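Local coordinates for protein hybrid kinase (Caulobacter vibrioides, PDB 6QRL) that is a hybrid histidine kinase, represented here by its cyclic di-GMP-binding pseudo-receiver domain, and probably transfers a phosphoryl group from ATP to a protein histidine, at residues A2-A10 with S105-A113. Residues are numbered along the deposited sequence; the frame is centred on the assembly and turned at random.
Sequences APLEGRNVA and SLVAQVLQA. With C2E (9,9'-[(2R,3R,3aS,5S,7aR,9R,10R,10aS,12S,14aR)-3,5,10,12-tetrahydroxy-5,12-dioxidooctahydro-2H,7H-difuro[3,2-d:3',2'-j][1,3,7,9,2,8]tetraoxadiphosphacyclododecine-2,9-diyl]bis(2-amino-1,9-dihydro-6H-purin-6-one)), chain C.
One face of the Arg7 guanidinium carries a single methyl, CD2 of Leu111, which stands 3.4 Å above the plane and offset toward the rim; Arg7 CZ to Leu111 CD2 is 3.6 Å. At the edge, in the plane, sits a water that accepts from Arg7 NH1 at 2.8 Å and donates to Val110 O. Arg7 touches the helix by crossing Leu111 at about a right angle and reaches it again through the water, and no direct hydrogen bond joins the two segments.

The same Leu111 methyl meets the end of Leu4, with Leu4 CD2 at 3.7 Å from Leu111 CD2. Leu4 works with both branches: CD2 also reaches Val110 CG1, while CD1 goes the other way to Leu106 CD2. With CG anti to its carbonyl carbon (chi1 -68°), Leu4 sends its tip in among these helix side chains. Before it, the Pro3 ring lies across Val107, CG 3.8 Å from Val107 CG1.

This is the receiver-type fold, a five-stranded parallel sheet of order 2-1-3-4-5: residues 2-7 turn twice on their way into strand 8-12, the first in the chain, which lies between strands 32-36 and 51-55, and helix 103-111, the last of the domain, packs on that strand and its lead-in. The turns Ala2 to Glu5 and Leu4 to Arg7 are closed by backbone bonds, Arg7 N giving to Leu4 O.

Deeper in, Val9 and Val110 approach tip to tip, Val9 CG2 3.8 Å from Val110 CG1. Val9 and Leu106 both also touch Leu53 of strand 51-55.

The other side of the helix faces cyclic di-GMP. Ser105 OG donates to N71 of one guanine at 2.8 Å, and the Gln109 amide lies flat over a face of the other guanine, NE2 3.4 Å from N1.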
ATOM      1  N   ALA A   2      -1.985   0.631  20.406  1.00 78.00           N
ATOM      2  CA  ALA A   2      -2.770   0.320  19.180  1.00 67.89           C
ATOM      3  C   ALA A   2      -2.835   1.559  18.291  1.00 62.25           C
ATOM      4  O   ALA A   2      -3.895   2.184  18.146  1.00 60.08           O
ATOM      5  CB  ALA A   2      -4.161  -0.172  19.529  1.00 68.78           C
ATOM      6  N   PRO A   3      -1.700   1.968  17.683  1.00 56.42           N
ATOM      7  CA  PRO A   3      -1.661   3.221  16.924  1.00 54.07           C
ATOM      8  C   PRO A   3      -2.507   3.196  15.641  1.00 51.27           C
ATOM      9  O   PRO A   3      -2.776   4.241  15.125  1.00 49.87           O
ATOM     10  CB  PRO A   3      -0.163   3.391  16.617  1.00 53.93           C
ATOM     11  CG  PRO A   3       0.385   1.959  16.597  1.00 52.87           C
ATOM     12  CD  PRO A   3      -0.400   1.270  17.694  1.00 55.62           C
ATOM     13  N   LEU A   4      -2.910   2.015  15.158  1.00 50.56           N
ATOM     14  CA  LEU A   4      -3.771   1.888  13.947  1.00 50.24           C
ATOM     15  C   LEU A   4      -5.222   1.558  14.331  1.00 54.20           C
ATOM     16  O   LEU A   4      -5.984   1.130  13.415  1.00 57.43           O
ATOM     17  CB  LEU A   4      -3.214   0.798  13.024  1.00 45.86           C
ATOM     18  CG  LEU A   4      -1.873   1.088  12.352  1.00 43.93           C
ATOM     19  CD1 LEU A   4      -1.562   0.013  11.312  1.00 43.25           C
ATOM     20  CD2 LEU A   4      -1.843   2.483  11.737  1.00 43.49           C
ATOM     21  N   GLU A   5      -5.622   1.723  15.595  1.00 55.06           N
ATOM     22  CA  GLU A   5      -7.041   1.473  15.993  1.00 58.35           C
ATOM     23  C   GLU A   5      -7.981   2.234  15.035  1.00 54.60           C
ATOM     24  O   GLU A   5      -7.822   3.434  14.875  1.00 51.03           O
ATOM     25  CB  GLU A   5      -7.276   1.811  17.473  1.00 63.65           C
ATOM     26  CG  GLU A   5      -8.723   1.634  17.946  1.00 68.70           C
ATOM     27  CD  GLU A   5      -9.369   0.251  17.853  1.00 73.09           C
ATOM     28  OE1 GLU A   5      -8.671  -0.745  17.494  1.00 75.40           O
ATOM     29  OE2 GLU A   5     -10.597   0.155  18.151  1.00 77.35           O
ATOM     30  N   GLY A   6      -8.913   1.524  14.399  1.00 54.39           N
ATOM     31  CA  GLY A   6      -9.974   2.110  13.561  1.00 55.03           C
ATOM     32  C   GLY A   6      -9.466   2.452  12.168  1.00 54.71           C
ATOM     33  O   GLY A   6     -10.158   3.253  11.488  1.00 57.18           O
ATOM     34  N   ARG A   7      -8.277   1.958  11.776  1.00 48.19           N
ATOM     35  CA  ARG A   7      -7.731   2.217  10.420  1.00 46.08           C
ATOM     36  C   ARG A   7      -7.820   0.947   9.568  1.00 43.70           C
ATOM     37  O   ARG A   7      -7.553  -0.151  10.101  1.00 42.70           O
ATOM     38  CB  ARG A   7      -6.325   2.803  10.532  1.00 46.59           C
ATOM     39  CG  ARG A   7      -6.354   4.266  10.968  1.00 49.01           C
ATOM     40  CD  ARG A   7      -5.321   4.630  12.009  1.00 49.39           C
ATOM     41  NE  ARG A   7      -5.484   5.965  12.606  1.00 51.02           N
ATOM     42  CZ  ARG A   7      -5.407   7.131  11.952  1.00 50.84           C
ATOM     43  NH1 ARG A   7      -5.179   7.170  10.647  1.00 48.18           N
ATOM     44  NH2 ARG A   7      -5.561   8.269  12.610  1.00 52.16           N
ATOM     45  N   ASN A   8      -8.196   1.113   8.300  1.00 42.18           N
ATOM     46  CA  ASN A   8      -8.255   0.029   7.292  1.00 39.55           C
ATOM     47  C   ASN A   8      -6.998   0.078   6.418  1.00 37.47           C
ATOM     48  O   ASN A   8      -6.629   1.160   5.952  1.00 36.10           O
ATOM     49  CB  ASN A   8      -9.546   0.125   6.487  1.00 39.12           C
ATOM     50  CG  ASN A   8     -10.772  -0.080   7.344  1.00 41.13           C
ATOM     51  OD1 ASN A   8     -10.834  -1.015   8.151  1.00 41.61           O
ATOM     52  ND2 ASN A   8     -11.758   0.779   7.149  1.00 39.83           N
ATOM     53  N   VAL A   9      -6.348  -1.068   6.233  1.00 36.00           N
ATOM     54  CA  VAL A   9      -5.099  -1.177   5.424  1.00 34.40           C
ATOM     55  C   VAL A   9      -5.206  -2.432   4.562  1.00 33.15           C
ATOM     56  O   VAL A   9      -5.360  -3.530   5.153  1.00 33.49           O
ATOM     57  CB  VAL A   9      -3.842  -1.241   6.306  1.00 34.55           C
ATOM     58  CG1 VAL A   9      -2.592  -1.159   5.446  1.00 33.97           C
ATOM     59  CG2 VAL A   9      -3.840  -0.193   7.419  1.00 36.25           C
ATOM     60  N   ALA A  10      -5.125  -2.278   3.245  1.00 32.84           N
ATOM     61  CA  ALA A  10      -5.028  -3.387   2.257  1.00 33.88           C
ATOM     62  C   ALA A  10      -3.563  -3.745   2.005  1.00 33.64           C
ATOM     63  O   ALA A  10      -2.691  -2.827   2.048  1.00 31.69           O
ATOM     64  CB  ALA A  10      -5.718  -2.994   0.976  1.00 34.91           C
ATOM     65  N   SER A 105       7.613   1.277  11.073  1.00 35.79           N
ATOM     66  CA  SER A 105       7.717   1.968   9.768  1.00 34.55           C
ATOM     67  C   SER A 105       6.378   1.854   9.048  1.00 34.61           C
ATOM     68  O   SER A 105       5.927   2.857   8.458  1.00 32.39           O
ATOM     69  CB  SER A 105       8.843   1.427   8.947  1.00 34.99           C
ATOM     70  OG  SER A 105      10.102   1.751   9.506  1.00 34.09           O
ATOM     71  N   LEU A 106       5.776   0.664   9.086  1.00 34.68           N
ATOM     72  CA  LEU A 106       4.449   0.418   8.469  1.00 35.49           C
ATOM     73  C   LEU A 106       3.446   1.404   9.084  1.00 34.48           C
ATOM     74  O   LEU A 106       2.754   2.111   8.327  1.00 32.55           O
ATOM     75  CB  LEU A 106       4.039  -1.042   8.693  1.00 37.67           C
ATOM     76  CG  LEU A 106       2.705  -1.446   8.054  1.00 39.17           C
ATOM     77  CD1 LEU A 106       2.668  -2.954   7.790  1.00 40.47           C
ATOM     78  CD2 LEU A 106       1.537  -1.022   8.937  1.00 40.45           C
ATOM     79  N   VAL A 107       3.417   1.482  10.412  1.00 36.20           N
ATOM     80  CA  VAL A 107       2.498   2.387  11.160  1.00 37.48           C
ATOM     81  C   VAL A 107       2.708   3.844  10.711  1.00 38.38           C
ATOM     82  O   VAL A 107       1.722   4.516  10.397  1.00 38.47           O
ATOM     83  CB  VAL A 107       2.703   2.211  12.679  1.00 39.23           C
ATOM     84  CG1 VAL A 107       2.012   3.304  13.469  1.00 41.53           C
ATOM     85  CG2 VAL A 107       2.231   0.825  13.124  1.00 39.48           C
ATOM     86  N   ALA A 108       3.942   4.343  10.699  1.00 38.22           N
ATOM     87  CA  ALA A 108       4.251   5.736  10.313  1.00 38.40           C
ATOM     88  C   ALA A 108       3.776   5.986   8.875  1.00 37.08           C
ATOM     89  O   ALA A 108       3.115   6.994   8.676  1.00 37.15           O
ATOM     90  CB  ALA A 108       5.726   6.021  10.481  1.00 38.65           C
ATOM     91  N   GLN A 109       4.036   5.095   7.900  1.00 36.47           N
ATOM     92  CA  GLN A 109       3.670   5.391   6.485  1.00 35.61           C
ATOM     93  C   GLN A 109       2.144   5.302   6.281  1.00 36.45           C
ATOM     94  O   GLN A 109       1.618   6.047   5.449  1.00 36.42           O
ATOM     95  CB  GLN A 109       4.429   4.494   5.520  1.00 35.98           C
ATOM     96  CG  GLN A 109       5.916   4.825   5.448  1.00 35.79           C
ATOM     97  CD  GLN A 109       6.194   6.256   5.062  1.00 37.08           C
ATOM     98  OE1 GLN A 109       5.617   6.770   4.100  1.00 39.51           O
ATOM     99  NE2 GLN A 109       7.077   6.908   5.817  1.00 35.73           N
ATOM    100  N   VAL A 110       1.448   4.454   7.032  1.00 34.38           N
ATOM    101  CA  VAL A 110      -0.035   4.377   6.975  1.00 35.38           C
ATOM    102  C   VAL A 110      -0.632   5.643   7.602  1.00 37.89           C
ATOM    103  O   VAL A 110      -1.545   6.229   6.974  1.00 36.24           O
ATOM    104  CB  VAL A 110      -0.532   3.090   7.654  1.00 36.39           C
ATOM    105  CG1 VAL A 110      -2.044   3.107   7.790  1.00 37.92           C
ATOM    106  CG2 VAL A 110      -0.059   1.850   6.881  1.00 36.24           C
ATOM    107  N   LEU A 111      -0.134   6.071   8.768  1.00 38.17           N
ATOM    108  CA  LEU A 111      -0.673   7.287   9.455  1.00 43.04           C
ATOM    109  C   LEU A 111      -0.464   8.542   8.602  1.00 43.10           C
ATOM    110  O   LEU A 111      -1.353   9.404   8.645  1.00 44.40           O
ATOM    111  CB  LEU A 111      -0.022   7.476  10.829  1.00 43.70           C
ATOM    112  CG  LEU A 111      -0.403   6.426  11.870  1.00 45.83           C
ATOM    113  CD1 LEU A 111       0.073   6.841  13.264  1.00 46.46           C
ATOM    114  CD2 LEU A 111      -1.912   6.164  11.889  1.00 46.41           C
ATOM    115  N   GLN A 112       0.631   8.635   7.843  1.00 41.70           N
ATOM    116  CA  GLN A 112       1.026   9.867   7.109  1.00 43.00           C
ATOM    117  C   GLN A 112       0.606   9.802   5.640  1.00 39.96           C
ATOM    118  O   GLN A 112       0.942  10.744   4.919  1.00 37.87           O
ATOM    119  CB  GLN A 112       2.547  10.057   7.155  1.00 44.47           C
ATOM    120  CG  GLN A 112       3.104  10.220   8.568  1.00 49.40           C
ATOM    121  CD  GLN A 112       4.613  10.082   8.615  1.00 52.54           C
ATOM    122  OE1 GLN A 112       5.301  10.045   7.585  1.00 55.69           O
ATOM    123  NE2 GLN A 112       5.146   9.994   9.822  1.00 52.01           N
ATOM    124  N   ALA A 113      -0.014   8.708   5.188  1.00 37.99           N
ATOM    125  CA  ALA A 113      -0.254   8.410   3.753  1.00 36.69           C
ATOM    126  C   ALA A 113      -1.111   9.521   3.113  1.00 38.58           C
ATOM    127  O   ALA A 113      -2.141   9.917   3.718  1.00 39.00           O
ATOM    128  CB  ALA A 113      -0.941   7.092   3.598  1.00 35.09           C
TER
HETATM  129  P1  C2E C 401      15.928   5.104   4.597  1.00 45.60           P
HETATM  130  O2P C2E C 401      14.967   4.192   3.870  1.00 42.35           O
HETATM  131  O1P C2E C 401      16.930   5.900   3.817  1.00 46.55           O
HETATM  132  O5' C2E C 401      15.002   6.187   5.327  1.00 46.13           O
HETATM  133  C5' C2E C 401      15.623   7.344   5.891  1.00 48.76           C
HETATM  134  C4' C2E C 401      14.537   8.183   6.495  1.00 49.19           C
HETATM  135  O4' C2E C 401      13.701   8.715   5.450  1.00 49.60           O
HETATM  136  C3' C2E C 401      13.570   7.426   7.390  1.00 50.63           C
HETATM  137  O3' C2E C 401      14.210   7.321   8.674  1.00 51.01           O
HETATM  138  C2' C2E C 401      12.301   8.305   7.327  1.00 50.82           C
HETATM  139  O2' C2E C 401      12.171   9.130   8.466  1.00 51.47           O
HETATM  140  C1' C2E C 401      12.486   9.120   6.040  1.00 51.24           C
HETATM  141  N9  C2E C 401      11.465   8.931   5.008  1.00 51.45           N
HETATM  142  C8  C2E C 401      11.038   9.896   4.127  1.00 50.17           C
HETATM  143  N7  C2E C 401      10.175   9.442   3.249  1.00 49.44           N
HETATM  144  C5  C2E C 401      10.040   8.095   3.552  1.00 45.29           C
HETATM  145  C6  C2E C 401       9.243   7.099   2.942  1.00 42.72           C
HETATM  146  O6  C2E C 401       8.509   7.199   1.958  1.00 41.11           O
HETATM  147  N1  C2E C 401       9.412   5.857   3.553  1.00 42.09           N
HETATM  148  C2  C2E C 401      10.226   5.601   4.631  1.00 42.64           C
HETATM  149  N2  C2E C 401      10.252   4.333   5.072  1.00 42.44           N
HETATM  150  N3  C2E C 401      10.980   6.537   5.214  1.00 45.19           N
HETATM  151  C4  C2E C 401      10.838   7.758   4.629  1.00 47.55           C
HETATM  152  P11 C2E C 401      13.915   5.982   9.505  1.00 47.66           P
HETATM  153  O21 C2E C 401      12.439   5.749   9.380  1.00 48.11           O
HETATM  154  O11 C2E C 401      14.526   6.136  10.868  1.00 50.94           O
HETATM  155  O5A C2E C 401      14.739   4.835   8.748  1.00 45.68           O
HETATM  156  C5A C2E C 401      16.187   4.726   8.881  1.00 45.60           C
HETATM  157  C4A C2E C 401      16.671   3.563   8.050  1.00 44.32           C
HETATM  158  O4A C2E C 401      16.282   2.322   8.687  1.00 43.63           O
HETATM  159  C3A C2E C 401      16.093   3.455   6.643  1.00 42.98           C
HETATM  160  O3A C2E C 401      16.774   4.364   5.765  1.00 46.44           O
HETATM  161  C2A C2E C 401      16.312   1.975   6.342  1.00 42.60           C
HETATM  162  O2A C2E C 401      17.605   1.557   5.985  1.00 47.39           O
HETATM  163  C1A C2E C 401      16.009   1.341   7.700  1.00 42.47           C
HETATM  164  N91 C2E C 401      14.613   0.955   7.789  1.00 37.04           N
HETATM  165  C81 C2E C 401      13.585   1.795   8.134  1.00 36.15           C
HETATM  166  N71 C2E C 401      12.406   1.223   8.077  1.00 35.73           N
HETATM  167  C51 C2E C 401      12.685  -0.070   7.659  1.00 35.41           C
HETATM  168  C61 C2E C 401      11.797  -1.146   7.436  1.00 35.99           C
HETATM  169  O61 C2E C 401      10.560  -1.132   7.490  1.00 36.49           O
HETATM  170  N11 C2E C 401      12.492  -2.293   7.042  1.00 36.74           N
HETATM  171  C21 C2E C 401      13.856  -2.395   6.897  1.00 35.67           C
HETATM  172  N21 C2E C 401      14.314  -3.605   6.535  1.00 35.57           N
HETATM  173  N31 C2E C 401      14.694  -1.378   7.081  1.00 34.90           N
HETATM  174  C41 C2E C 401      14.045  -0.256   7.477  1.00 36.18           C
HETATM  175  O   HOH W   1      -4.375   5.605   8.437  1.00 45.05           O